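Local atomic coordinates of kinesin-like protein (Caenorhabditis elegans, PDB entry 5X3E), a protein that is a kinesin-6 motor protein that probably couples ATP binding and hydrolysis to movement along microtubules. Residues R294-F299 with S389-L394; E223-Y228 with L288-S293; V384-S389 with Y398-G403; D91-V96 with K126-T131. All coordinates share one frame; numbering follows the deposited sequence.

Contact 1 of 4, residues R294-F299 with S389-L394; sequences RSHSVF and SKLTHL. With SO4 (sulfate ion), chain M.
His296 and Leu391 meet methyl to ring in the tight part of this contact, where the strand carrying His296 passes helix 390-394. Leu391 CD2 sits almost exactly over the imidazole centre, 3.5 Å from the centroid and 4° off the ring normal. This is a CH-pi contact in which one methyl faces all five ring atoms at nearly equal range. Leu391 CG lies anti to the backbone N (chi1 176°), a turn that sends its branches across to the strand, and the two side chains cross at about a right angle. The other methyl, CD1, rests near His296 CB at 4.1 Å. The imidazole keeps its polar work for another neighbour, NE2 being hydrogen-bonded to Ser359 OG of helix 350-375. Two residues further along the strand the fit is looser: Val298 CG2 and Leu394 CD2 approach to 4.3 Å. On the far side of the helix His393 takes no part here; its NE2 makes weak hydrogen bonds to sulfate M, the nearer being to O3 at 3.0 Å. Ser389 is the N-cap; its OG accepts from Thr392 OG1 at 2.9 Å and, weakly, from Thr392 N. With no hydrogen bond between the two segments, helix 390-394 is held to this strand by apolar contact, while the imidazole is oriented by a polar partner from a third element.

Contact 2 of 4, residues E223-Y228 with L288-S293; sequences EIYNNY and LNKDSS
Glu223 and Tyr225 reach from the end of a strand toward Lys290 in an irregular loop, the backbones staying far apart (Glu223 CA to Ser292 CA is 9.8 Å), while Tyr225 to Tyr228 fold into a type I' turn. Lys290 carries the whole contact from its side. Its chain starts extended, then bends about the CG-CD bond (chi3 61°), so that NZ as well as CD comes over one face of the Tyr225 ring. CD makes a CH-pi contact, 3.9 Å from the centroid and 14° off the normal; NZ adds a cation-pi contact from nearer the rim, also 3.9 Å from the centroid. Asn226 CB lies by the opposite face. Glu223, extended beyond CG, comes at the lysine from the opposite direction and forms a salt bridge between OE2 and Lys290 NZ at 3.5 Å. The ammonium thus meets both a carboxylate and an aromatic face, with a weak bond to Val283 O besides. OE2 is also hydrogen-bonded to Ser295 OG, and Tyr225 OH to Glu352 OE2. An alanine in place of Glu223 would probably leave the lysine without its carboxylate counter-charge and Ser295 without its acceptor. The tight turn closes a two-residue beta-hairpin between strands 213-225 and 228-231; the facing loop belongs to the NxxSSRSH sequence, which in kinesins forms the switch-1 loop beside the nucleotide site.

Contact 3 of 4, residues V384-S389 with Y398-G403; sequences VPYRQS and YLEGNG. With SO4 (sulfate ion), chain K; SO4 (sulfate ion), chain M.
The ring of Tyr386 and the carboxylate of Glu400 stand nearly upright to one another, their planes 81° apart, with OE2 coming obliquely to the ring and 3.1 Å from CE2. An oxygen of sulfate M also approaches this ring obliquely. The guanidinium of Arg387 has Tyr386 CE1 over one face, 3.8 Å above its plane, and sulfate M at its edge, where NH2 makes a weak hydrogen bond to O3. Tyr386 CG is placed between the backbone N and the carbonyl carbon (chi1 57°), bringing the ring between the arginine and Glu400. Deeper in, Val384 CG1 makes an apolar contact with Leu399 CB at 4.0 Å, the side chains crossing at about a right angle; Val384 CG2 packs against the backbone carbonyl, 3.5 Å from Leu399 O. Replacing Tyr386 by an alanine would probably open a gap between Glu400 and the Arg387 guanidinium and leave the latter freer to turn. Pro385 is the centre of an inverse gamma turn, and in 398-403 the helix ends in a Schellman motif with Gly401 at C-prime, Gly401 N bonding to Tyr398 O at 2.8 Å. VPYRQSKLT is a close variant of the VPYRDSKLT signature of kinesin motor domains; in relatives the loop and the short helix after it form part of the microtubule-binding surface.

Contact 4 of 4, residues D91-V96 with K126-T131; sequences DGQATV and KTYTMT
Gln93 leaves the first turn of helix 93-109 and lays its amide flat on the Tyr128 ring. From CB the chain sets off with CG anti to the carbonyl carbon, then bends at the next bond (chi2 -74°), which swings the amide across to the neighbouring helix. CG lies by the phenol oxygen, 3.6 Å from Tyr128 OH. CD is 3.6 Å from CZ of the same ring, and the amide and ring planes are only 11° apart, stacked. OE1 passes above CE2 at 3.4 Å and is hydrogen-bonded to Arg41 NH2. NE2 lies over the ring toward its rim and at the same time donates to Tyr128 O at 3.1 Å. That bond is nearly straight at the hydrogen, but the donor stands 37° out of the carbonyl plane. NE2 has a second acceptor in Gly138 O; with Arg41 NH2 on OE1, the amide is gripped at both ends, which should fix its rotation. Elsewhere Val96 CG1 and Thr129 CG2 add a light apolar touch at 4.4 Å. Tyr128 follows Lys126 and Thr127 of the probable P-loop, and in related kinesins the residue at this place borders the adenine. Here a sulfate is about 3 Å from its side chain. The contact ties helix 93-109 to the P-loop helix 126-130, with Arg41 of strand 37-42 and Leu141 of helix 141-152 packed against it.

In the fold
All four contacts are largely buried, but contact 1 lies closest to the centre of the chain, while contacts 3 and 4 each include an exposed residue and sit on opposite sides of that centre. Contacts 1 and 2 share the central sheet, whose strands 296-307 and 213-225 are neighbours; Ser295 and Glu223 join the two. Contacts 1 and 3 share Ser389, their helices, 390-394 and 396-399, follow each other in the chain, and both reach sulfate M. Contact 4 touches contact 2 through Thr127 and Ser292, where the probable P-loop and switch-1 loop come together. Apolar chemistry dominates contact 1, charge and aromatic face contact 2, a mixture contact 3, and an amide stack contact 4.

Contact 1 of 4, residues R294-F299 with S389-L394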
loop_
_atom_site.group_PDB
_atom_site.type_symbol
_atom_site.label_atom_id
_atom_site.label_comp_id
_atom_site.label_asym_id
_atom_site.label_seq_id
_atom_site.Cartn_x
_atom_site.Cartn_y
_atom_site.Cartn_z
ATOM N N ARG A 294 -3.019 13.836 8.038
ATOM C CA ARG A 294 -2.630 13.779 9.439
ATOM C C ARG A 294 -2.146 12.401 9.874
ATOM O O ARG A 294 -1.630 12.270 10.989
ATOM C CB ARG A 294 -3.809 14.213 10.319
ATOM C CG ARG A 294 -4.305 15.632 10.047
ATOM C CD ARG A 294 -5.613 15.926 10.777
ATOM N NE ARG A 294 -5.459 15.905 12.228
ATOM C CZ ARG A 294 -6.440 16.156 13.090
ATOM N NH1 ARG A 294 -7.658 16.456 12.657
ATOM N NH2 ARG A 294 -6.200 16.113 14.394
ATOM N N SER A 295 -2.284 11.375 9.031
ATOM C CA SER A 295 -1.897 10.024 9.420
ATOM C C SER A 295 -1.433 9.242 8.201
ATOM O O SER A 295 -1.655 9.645 7.057
ATOM C CB SER A 295 -3.055 9.280 10.105
ATOM O OG SER A 295 -4.172 9.174 9.238
ATOM N N HIS A 296 -0.790 8.105 8.463
ATOM C CA HIS A 296 -0.414 7.160 7.420
ATOM C C HIS A 296 -1.465 6.060 7.367
ATOM O O HIS A 296 -1.827 5.492 8.403
ATOM C CB HIS A 296 0.965 6.540 7.675
ATOM C CG HIS A 296 2.034 7.527 8.023
ATOM N ND1 HIS A 296 2.567 8.407 7.105
ATOM C CD2 HIS A 296 2.693 7.754 9.187
ATOM C CE1 HIS A 296 3.500 9.139 7.690
ATOM N NE2 HIS A 296 3.595 8.763 8.953
ATOM N N SER A 297 -1.955 5.760 6.171
ATOM C CA SER A 297 -2.946 4.709 5.994
ATOM C C SER A 297 -2.319 3.550 5.230
ATOM O O SER A 297 -1.727 3.749 4.162
ATOM C CB SER A 297 -4.184 5.237 5.265
ATOM O OG SER A 297 -3.820 5.827 4.039
ATOM N N VAL A 298 -2.474 2.344 5.767
ATOM C CA VAL A 298 -1.807 1.153 5.252
ATOM C C VAL A 298 -2.881 0.144 4.874
ATOM O O VAL A 298 -3.545 -0.432 5.748
ATOM C CB VAL A 298 -0.826 0.563 6.275
ATOM C CG1 VAL A 298 -0.112 -0.647 5.693
ATOM C CG2 VAL A 298 0.173 1.627 6.726
ATOM N N PHE A 299 -3.058 -0.067 3.578
ATOM C CA PHE A 299 -4.018 -1.035 3.066
ATOM C C PHE A 299 -3.230 -2.187 2.453
ATOM O O PHE A 299 -2.502 -1.998 1.475
ATOM C CB PHE A 299 -4.960 -0.383 2.060
ATOM C CG PHE A 299 -6.101 -1.265 1.645
ATOM C CD1 PHE A 299 -7.257 -1.325 2.401
ATOM C CD2 PHE A 299 -6.018 -2.031 0.494
ATOM C CE1 PHE A 299 -8.310 -2.136 2.019
ATOM C CE2 PHE A 299 -7.069 -2.844 0.107
ATOM C CZ PHE A 299 -8.216 -2.897 0.870
ATOM N N SER A 389 11.016 4.812 13.938
ATOM C CA SER A 389 9.616 5.212 13.864
ATOM C C SER A 389 8.736 3.982 13.678
ATOM O O SER A 389 9.172 2.967 13.127
ATOM C CB SER A 389 9.381 6.204 12.720
ATOM O OG SER A 389 9.687 5.605 11.476
ATOM N N LYS A 390 7.483 4.096 14.136
ATOM C CA LYS A 390 6.544 2.984 14.011
ATOM C C LYS A 390 6.320 2.617 12.550
ATOM O O LYS A 390 6.286 1.433 12.197
ATOM C CB LYS A 390 5.210 3.335 14.675
ATOM C CG LYS A 390 4.919 2.586 15.975
ATOM C CD LYS A 390 5.756 3.117 17.131
ATOM C CE LYS A 390 5.249 2.596 18.469
ATOM N NZ LYS A 390 5.922 3.262 19.619
ATOM N N LEU A 391 6.179 3.627 11.688
ATOM C CA LEU A 391 5.885 3.387 10.280
ATOM C C LEU A 391 7.002 2.592 9.623
ATOM O O LEU A 391 6.758 1.605 8.921
ATOM C CB LEU A 391 5.676 4.719 9.559
ATOM C CG LEU A 391 5.458 4.662 8.044
ATOM C CD1 LEU A 391 4.163 3.945 7.678
ATOM C CD2 LEU A 391 5.488 6.056 7.446
ATOM N N THR A 392 8.245 3.007 9.853
ATOM C CA THR A 392 9.382 2.336 9.239
ATOM C C THR A 392 9.605 0.941 9.820
ATOM O O THR A 392 10.064 0.037 9.111
ATOM C CB THR A 392 10.624 3.203 9.432
ATOM O OG1 THR A 392 10.375 4.513 8.911
ATOM C CG2 THR A 392 11.780 2.624 8.715
ATOM N N HIS A 393 9.257 0.737 11.091
ATOM C CA HIS A 393 9.365 -0.587 11.692
ATOM C C HIS A 393 8.427 -1.574 11.010
ATOM O O HIS A 393 8.793 -2.732 10.767
ATOM C CB HIS A 393 9.066 -0.482 13.189
ATOM C CG HIS A 393 9.361 -1.724 13.970
ATOM N ND1 HIS A 393 8.731 -2.010 15.161
ATOM C CD2 HIS A 393 10.226 -2.741 13.747
ATOM C CE1 HIS A 393 9.186 -3.157 15.633
ATOM N NE2 HIS A 393 10.094 -3.621 14.793
ATOM N N LEU A 394 7.214 -1.126 10.677
ATOM C CA LEU A 394 6.229 -1.996 10.043
ATOM C C LEU A 394 6.691 -2.504 8.679
ATOM O O LEU A 394 6.278 -3.589 8.252
ATOM C CB LEU A 394 4.905 -1.248 9.912
ATOM C CG LEU A 394 3.719 -1.972 9.284
ATOM C CD1 LEU A 394 3.386 -3.236 10.058
ATOM C CD2 LEU A 394 2.523 -1.039 9.225
HETATM S S SO4 M . 11.292 -6.625 16.016
HETATM O O1 SO4 M . 9.860 -6.902 16.121
HETATM O O2 SO4 M . 11.687 -6.484 14.616
HETATM O O3 SO4 M . 11.589 -5.398 16.749
HETATM O O4 SO4 M . 12.050 -7.723 16.607
#

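Contact 2 of 4, residues E223-Y228 with L288-S293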
loop_
_atom_site.group_PDB
_atom_site.type_symbol
_atom_site.label_atom_id
_atom_site.label_comp_id
_atom_site.label_asym_id
_atom_site.label_seq_id
_atom_site.Cartn_x
_atom_site.Cartn_y
_atom_site.Cartn_z
ATOM N N GLU A 223 -3.953 2.148 10.321
ATOM C CA GLU A 223 -3.579 3.555 10.346
ATOM C C GLU A 223 -2.472 3.767 11.367
ATOM O O GLU A 223 -2.558 3.270 12.494
ATOM C CB GLU A 223 -4.785 4.437 10.685
ATOM C CG GLU A 223 -4.481 5.921 10.763
ATOM C CD GLU A 223 -5.659 6.721 11.278
ATOM O OE1 GLU A 223 -6.335 6.237 12.211
ATOM O OE2 GLU A 223 -5.914 7.826 10.749
ATOM N N ILE A 224 -1.445 4.519 10.987
ATOM C CA ILE A 224 -0.385 4.919 11.904
ATOM C C ILE A 224 -0.537 6.418 12.132
ATOM O O ILE A 224 -0.292 7.222 11.224
ATOM C CB ILE A 224 1.004 4.566 11.362
ATOM C CG1 ILE A 224 1.165 3.051 11.286
ATOM C CG2 ILE A 224 2.085 5.172 12.242
ATOM C CD1 ILE A 224 2.408 2.613 10.559
ATOM N N TYR A 225 -0.973 6.793 13.332
ATOM C CA TYR A 225 -1.253 8.187 13.661
ATOM C C TYR A 225 -0.622 8.519 15.005
ATOM O O TYR A 225 -0.941 7.878 16.011
ATOM C CB TYR A 225 -2.763 8.434 13.693
ATOM C CG TYR A 225 -3.150 9.791 14.208
ATOM C CD1 TYR A 225 -2.845 10.936 13.488
ATOM C CD2 TYR A 225 -3.824 9.931 15.411
ATOM C CE1 TYR A 225 -3.200 12.183 13.953
ATOM C CE2 TYR A 225 -4.183 11.174 15.885
ATOM C CZ TYR A 225 -3.869 12.298 15.153
ATOM O OH TYR A 225 -4.225 13.543 15.619
ATOM N N ASN A 226 0.260 9.521 15.024
ATOM C CA ASN A 226 0.927 9.980 16.247
ATOM C C ASN A 226 1.715 8.853 16.914
ATOM O O ASN A 226 1.611 8.622 18.119
ATOM C CB ASN A 226 -0.075 10.591 17.227
ATOM C CG ASN A 226 0.563 11.620 18.148
ATOM O OD1 ASN A 226 1.755 11.552 18.450
ATOM N ND2 ASN A 226 -0.233 12.578 18.602
ATOM N N ASN A 227 2.513 8.149 16.108
ATOM C CA ASN A 227 3.361 7.033 16.536
ATOM C C ASN A 227 2.569 5.905 17.201
ATOM O O ASN A 227 3.149 5.041 17.864
ATOM C CB ASN A 227 4.486 7.502 17.466
ATOM C CG ASN A 227 5.770 6.722 17.259
ATOM O OD1 ASN A 227 6.149 6.423 16.124
ATOM N ND2 ASN A 227 6.437 6.374 18.354
ATOM N N TYR A 228 1.252 5.890 17.024
ATOM C CA TYR A 228 0.401 4.807 17.487
ATOM C C TYR A 228 -0.258 4.150 16.285
ATOM O O TYR A 228 -0.510 4.794 15.261
ATOM C CB TYR A 228 -0.666 5.307 18.460
ATOM C CG TYR A 228 -0.126 5.693 19.819
ATOM C CD1 TYR A 228 0.766 4.867 20.497
ATOM C CD2 TYR A 228 -0.498 6.886 20.421
ATOM C CE1 TYR A 228 1.260 5.214 21.743
ATOM C CE2 TYR A 228 -0.005 7.245 21.666
ATOM C CZ TYR A 228 0.874 6.406 22.323
ATOM O OH TYR A 228 1.367 6.756 23.562
ATOM N N LEU A 288 -13.754 15.461 15.323
ATOM C CA LEU A 288 -14.053 16.113 14.055
ATOM C C LEU A 288 -13.678 15.179 12.913
ATOM O O LEU A 288 -13.639 13.957 13.088
ATOM C CB LEU A 288 -13.294 17.437 13.921
ATOM C CG LEU A 288 -13.877 18.727 14.500
ATOM C CD1 LEU A 288 -13.906 18.691 16.015
ATOM C CD2 LEU A 288 -13.069 19.920 14.015
ATOM N N ASN A 289 -13.395 15.749 11.746
ATOM C CA ASN A 289 -12.912 15.000 10.595
ATOM C C ASN A 289 -11.390 15.084 10.564
ATOM O O ASN A 289 -10.826 16.182 10.492
ATOM C CB ASN A 289 -13.511 15.543 9.296
ATOM C CG ASN A 289 -12.944 14.867 8.055
ATOM O OD1 ASN A 289 -13.414 13.806 7.641
ATOM N ND2 ASN A 289 -11.934 15.488 7.450
ATOM N N LYS A 290 -10.732 13.931 10.630
ATOM C CA LYS A 290 -9.278 13.864 10.568
ATOM C C LYS A 290 -8.836 13.695 9.120
ATOM O O LYS A 290 -9.355 12.836 8.403
ATOM C CB LYS A 290 -8.755 12.712 11.428
ATOM C CG LYS A 290 -7.242 12.613 11.481
ATOM C CD LYS A 290 -6.791 11.729 12.634
ATOM C CE LYS A 290 -7.316 10.311 12.491
ATOM N NZ LYS A 290 -6.884 9.454 13.632
ATOM N N ASP A 291 -7.883 14.519 8.695
ATOM C CA ASP A 291 -7.438 14.506 7.310
ATOM C C ASP A 291 -6.499 13.335 7.048
ATOM O O ASP A 291 -5.800 12.855 7.947
ATOM C CB ASP A 291 -6.743 15.821 6.958
ATOM C CG ASP A 291 -7.637 17.021 7.172
ATOM O OD1 ASP A 291 -8.870 16.880 7.023
ATOM O OD2 ASP A 291 -7.105 18.103 7.493
ATOM N N SER A 292 -6.493 12.875 5.795
ATOM C CA SER A 292 -5.570 11.821 5.400
ATOM C C SER A 292 -4.129 12.295 5.460
ATOM O O SER A 292 -3.206 11.472 5.492
ATOM C CB SER A 292 -5.909 11.332 3.988
ATOM O OG SER A 292 -5.751 12.367 3.032
ATOM N N SER A 293 -3.922 13.610 5.461
ATOM C CA SER A 293 -2.607 14.193 5.650
ATOM C C SER A 293 -2.129 14.115 7.092
ATOM O O SER A 293 -0.938 14.323 7.348
ATOM C CB SER A 293 -2.629 15.651 5.206
ATOM O OG SER A 293 -3.594 16.379 5.949
#

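Contact 3 of 4, residues V384-S389 with Y398-G403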
loop_
_atom_site.group_PDB
_atom_site.type_symbol
_atom_site.label_atom_id
_atom_site.label_comp_id
_atom_site.label_asym_id
_atom_site.label_seq_id
_atom_site.Cartn_x
_atom_site.Cartn_y
_atom_site.Cartn_z
ATOM N N VAL A 384 19.783 -0.774 8.631
ATOM C CA VAL A 384 18.667 0.102 8.290
ATOM C C VAL A 384 18.057 0.600 9.597
ATOM O O VAL A 384 17.657 -0.228 10.433
ATOM C CB VAL A 384 17.620 -0.627 7.439
ATOM C CG1 VAL A 384 16.476 0.303 7.087
ATOM C CG2 VAL A 384 18.258 -1.189 6.186
ATOM N N PRO A 385 17.984 1.916 9.824
ATOM C CA PRO A 385 17.478 2.456 11.103
ATOM C C PRO A 385 15.956 2.397 11.208
ATOM O O PRO A 385 15.285 3.391 11.493
ATOM C CB PRO A 385 18.005 3.898 11.075
ATOM C CG PRO A 385 18.059 4.238 9.619
ATOM C CD PRO A 385 18.462 2.975 8.918
ATOM N N TYR A 386 15.398 1.202 11.004
ATOM C CA TYR A 386 13.951 1.079 10.895
ATOM C C TYR A 386 13.228 1.227 12.226
ATOM O O TYR A 386 12.010 1.439 12.221
ATOM C CB TYR A 386 13.562 -0.255 10.242
ATOM C CG TYR A 386 14.082 -1.494 10.936
ATOM C CD1 TYR A 386 13.439 -2.017 12.053
ATOM C CD2 TYR A 386 15.203 -2.154 10.458
ATOM C CE1 TYR A 386 13.914 -3.153 12.685
ATOM C CE2 TYR A 386 15.682 -3.287 11.081
ATOM C CZ TYR A 386 15.035 -3.782 12.192
ATOM O OH TYR A 386 15.510 -4.913 12.809
ATOM N N ARG A 387 13.929 1.137 13.357
ATOM C CA ARG A 387 13.246 1.239 14.643
ATOM C C ARG A 387 12.966 2.673 15.064
ATOM O O ARG A 387 12.255 2.881 16.050
ATOM C CB ARG A 387 14.061 0.541 15.731
ATOM C CG ARG A 387 14.189 -0.948 15.517
ATOM C CD ARG A 387 14.970 -1.627 16.624
ATOM N NE ARG A 387 15.114 -3.050 16.343
ATOM C CZ ARG A 387 14.181 -3.958 16.618
ATOM N NH1 ARG A 387 13.038 -3.587 17.182
ATOM N NH2 ARG A 387 14.387 -5.235 16.322
ATOM N N GLN A 388 13.485 3.661 14.334
ATOM C CA GLN A 388 13.336 5.056 14.731
ATOM C C GLN A 388 11.914 5.581 14.552
ATOM O O GLN A 388 11.645 6.719 14.955
ATOM C CB GLN A 388 14.327 5.928 13.958
ATOM C CG GLN A 388 15.775 5.472 14.087
ATOM C CD GLN A 388 16.762 6.493 13.551
ATOM O OE1 GLN A 388 16.383 7.427 12.840
ATOM N NE2 GLN A 388 18.034 6.326 13.898
ATOM N N SER A 389 11.016 4.812 13.938
ATOM C CA SER A 389 9.616 5.212 13.864
ATOM C C SER A 389 8.736 3.982 13.678
ATOM O O SER A 389 9.172 2.967 13.127
ATOM C CB SER A 389 9.381 6.204 12.720
ATOM O OG SER A 389 9.687 5.605 11.476
ATOM N N TYR A 398 10.728 -4.981 3.838
ATOM C CA TYR A 398 10.951 -4.290 2.572
ATOM C C TYR A 398 12.221 -3.446 2.615
ATOM O O TYR A 398 13.035 -3.475 1.685
ATOM C CB TYR A 398 9.740 -3.414 2.236
ATOM C CG TYR A 398 8.449 -4.162 1.991
ATOM C CD1 TYR A 398 7.497 -4.288 2.995
ATOM C CD2 TYR A 398 8.175 -4.738 0.755
ATOM C CE1 TYR A 398 6.310 -4.968 2.779
ATOM C CE2 TYR A 398 6.986 -5.419 0.526
ATOM C CZ TYR A 398 6.058 -5.529 1.540
ATOM O OH TYR A 398 4.878 -6.203 1.321
ATOM N N LEU A 399 12.401 -2.669 3.682
ATOM C CA LEU A 399 13.551 -1.777 3.768
ATOM C C LEU A 399 14.865 -2.524 3.958
ATOM O O LEU A 399 15.931 -1.946 3.712
ATOM C CB LEU A 399 13.342 -0.779 4.899
ATOM C CG LEU A 399 12.171 0.150 4.599
ATOM C CD1 LEU A 399 11.663 0.802 5.855
ATOM C CD2 LEU A 399 12.615 1.198 3.599
ATOM N N GLU A 400 14.820 -3.779 4.406
ATOM C CA GLU A 400 15.991 -4.641 4.409
ATOM C C GLU A 400 16.117 -5.428 3.114
ATOM O O GLU A 400 16.875 -6.403 3.053
ATOM C CB GLU A 400 15.962 -5.577 5.616
ATOM C CG GLU A 400 16.324 -4.887 6.927
ATOM C CD GLU A 400 16.344 -5.842 8.100
ATOM O OE1 GLU A 400 15.875 -6.987 7.938
ATOM O OE2 GLU A 400 16.838 -5.453 9.178
ATOM N N GLY A 401 15.382 -5.018 2.086
ATOM C CA GLY A 401 15.565 -5.519 0.744
ATOM C C GLY A 401 14.728 -6.713 0.364
ATOM O O GLY A 401 15.069 -7.397 -0.605
ATOM N N ASN A 402 13.670 -7.017 1.106
ATOM C CA ASN A 402 12.814 -8.155 0.798
ATOM C C ASN A 402 11.544 -7.640 0.135
ATOM O O ASN A 402 10.770 -6.906 0.756
ATOM C CB ASN A 402 12.477 -8.979 2.039
ATOM C CG ASN A 402 11.745 -10.267 1.692
ATOM O OD1 ASN A 402 10.520 -10.352 1.796
ATOM N ND2 ASN A 402 12.498 -11.274 1.264
ATOM N N GLY A 403 11.337 -8.026 -1.112
ATOM C CA GLY A 403 10.202 -7.565 -1.887
ATOM C C GLY A 403 10.559 -6.389 -2.770
ATOM O O GLY A 403 11.725 -6.025 -2.946
HETATM S S SO4 K . 18.013 1.389 15.027
HETATM O O1 SO4 K . 17.198 0.749 13.996
HETATM O O2 SO4 K . 18.304 2.769 14.648
HETATM O O3 SO4 K . 17.279 1.388 16.290
HETATM O O4 SO4 K . 19.267 0.659 15.187
HETATM S S SO4 M . 11.292 -6.625 16.016
HETATM O O1 SO4 M . 9.860 -6.902 16.121
HETATM O O2 SO4 M . 11.687 -6.484 14.616
HETATM O O3 SO4 M . 11.589 -5.398 16.749
HETATM O O4 SO4 M . 12.050 -7.723 16.607
#

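Contact 4 of 4, residues D91-V96 with K126-T131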
loop_
_atom_site.group_PDB
_atom_site.type_symbol
_atom_site.label_atom_id
_atom_site.label_comp_id
_atom_site.label_asym_id
_atom_site.label_seq_id
_atom_site.Cartn_x
_atom_site.Cartn_y
_atom_site.Cartn_z
ATOM N N ASP A 91 -0.651 12.768 -18.145
ATOM C CA ASP A 91 -0.682 11.343 -17.832
ATOM C C ASP A 91 -1.860 11.052 -16.906
ATOM O O ASP A 91 -1.889 11.517 -15.762
ATOM C CB ASP A 91 0.638 10.916 -17.195
ATOM C CG ASP A 91 1.794 10.917 -18.183
ATOM O OD1 ASP A 91 1.672 10.294 -19.257
ATOM O OD2 ASP A 91 2.829 11.548 -17.886
ATOM N N GLY A 92 -2.827 10.267 -17.390
ATOM C CA GLY A 92 -4.024 9.969 -16.630
ATOM C C GLY A 92 -3.854 8.786 -15.678
ATOM O O GLY A 92 -2.777 8.210 -15.533
ATOM N N GLN A 93 -4.962 8.432 -15.021
ATOM C CA GLN A 93 -4.931 7.383 -14.004
ATOM C C GLN A 93 -4.482 6.054 -14.596
ATOM O O GLN A 93 -3.650 5.347 -14.013
ATOM C CB GLN A 93 -6.313 7.228 -13.371
ATOM C CG GLN A 93 -6.849 8.467 -12.691
ATOM C CD GLN A 93 -6.165 8.760 -11.379
ATOM O OE1 GLN A 93 -4.971 9.057 -11.333
ATOM N NE2 GLN A 93 -6.922 8.673 -10.295
ATOM N N ALA A 94 -5.046 5.686 -15.749
ATOM C CA ALA A 94 -4.706 4.415 -16.378
ATOM C C ALA A 94 -3.216 4.330 -16.683
ATOM O O ALA A 94 -2.602 3.270 -16.517
ATOM C CB ALA A 94 -5.528 4.229 -17.651
ATOM N N THR A 95 -2.617 5.435 -17.132
ATOM C CA THR A 95 -1.187 5.421 -17.425
ATOM C C THR A 95 -0.367 5.260 -16.154
ATOM O O THR A 95 0.592 4.480 -16.120
ATOM C CB THR A 95 -0.783 6.694 -18.172
ATOM O OG1 THR A 95 -1.449 6.739 -19.440
ATOM C CG2 THR A 95 0.718 6.729 -18.394
ATOM N N VAL A 96 -0.732 5.991 -15.098
ATOM C CA VAL A 96 -0.064 5.834 -13.810
ATOM C C VAL A 96 -0.186 4.398 -13.321
ATOM O O VAL A 96 0.808 3.763 -12.961
ATOM C CB VAL A 96 -0.633 6.824 -12.780
ATOM C CG1 VAL A 96 -0.098 6.502 -11.386
ATOM C CG2 VAL A 96 -0.272 8.238 -13.163
ATOM N N LYS A 126 -1.965 13.328 -4.022
ATOM C CA LYS A 126 -1.600 12.077 -3.362
ATOM C C LYS A 126 -2.810 11.163 -3.173
ATOM O O LYS A 126 -2.765 9.970 -3.503
ATOM C CB LYS A 126 -0.918 12.414 -2.035
ATOM C CG LYS A 126 -0.783 11.325 -1.026
ATOM C CD LYS A 126 -0.437 11.953 0.321
ATOM C CE LYS A 126 0.747 12.883 0.172
ATOM N NZ LYS A 126 0.545 14.144 0.932
ATOM N N THR A 127 -3.901 11.700 -2.632
ATOM C CA THR A 127 -5.132 10.919 -2.493
ATOM C C THR A 127 -5.774 10.666 -3.858
ATOM O O THR A 127 -6.328 9.583 -4.101
ATOM C CB THR A 127 -6.118 11.644 -1.564
ATOM O OG1 THR A 127 -5.573 11.678 -0.233
ATOM C CG2 THR A 127 -7.480 10.946 -1.542
ATOM N N TYR A 128 -5.696 11.632 -4.775
ATOM C CA TYR A 128 -6.209 11.415 -6.131
ATOM C C TYR A 128 -5.474 10.265 -6.808
ATOM O O TYR A 128 -6.096 9.415 -7.454
ATOM C CB TYR A 128 -6.093 12.690 -6.958
ATOM C CG TYR A 128 -6.460 12.518 -8.422
ATOM C CD1 TYR A 128 -7.787 12.415 -8.825
ATOM C CD2 TYR A 128 -5.472 12.469 -9.398
ATOM C CE1 TYR A 128 -8.111 12.261 -10.161
ATOM C CE2 TYR A 128 -5.789 12.313 -10.723
ATOM C CZ TYR A 128 -7.106 12.213 -11.101
ATOM O OH TYR A 128 -7.410 12.061 -12.432
ATOM N N THR A 129 -4.147 10.225 -6.669
ATOM C CA THR A 129 -3.365 9.137 -7.243
ATOM C C THR A 129 -3.758 7.795 -6.640
ATOM O O THR A 129 -3.923 6.805 -7.364
ATOM C CB THR A 129 -1.881 9.406 -7.024
ATOM O OG1 THR A 129 -1.502 10.591 -7.740
ATOM C CG2 THR A 129 -1.039 8.228 -7.480
ATOM N N MET A 130 -3.943 7.748 -5.318
ATOM C CA MET A 130 -4.163 6.481 -4.627
ATOM C C MET A 130 -5.593 5.984 -4.796
ATOM O O MET A 130 -5.816 4.814 -5.129
ATOM C CB MET A 130 -3.827 6.623 -3.141
ATOM C CG MET A 130 -4.027 5.334 -2.359
ATOM S SD MET A 130 -2.795 4.081 -2.756
ATOM C CE MET A 130 -1.411 4.662 -1.770
ATOM N N THR A 131 -6.572 6.858 -4.571
ATOM C CA THR A 131 -7.978 6.465 -4.594
ATOM C C THR A 131 -8.784 7.218 -5.642
ATOM O O THR A 131 -9.421 6.591 -6.494
ATOM C CB THR A 131 -8.580 6.691 -3.199
ATOM O OG1 THR A 131 -7.839 5.936 -2.236
ATOM C CG2 THR A 131 -10.036 6.264 -3.162
#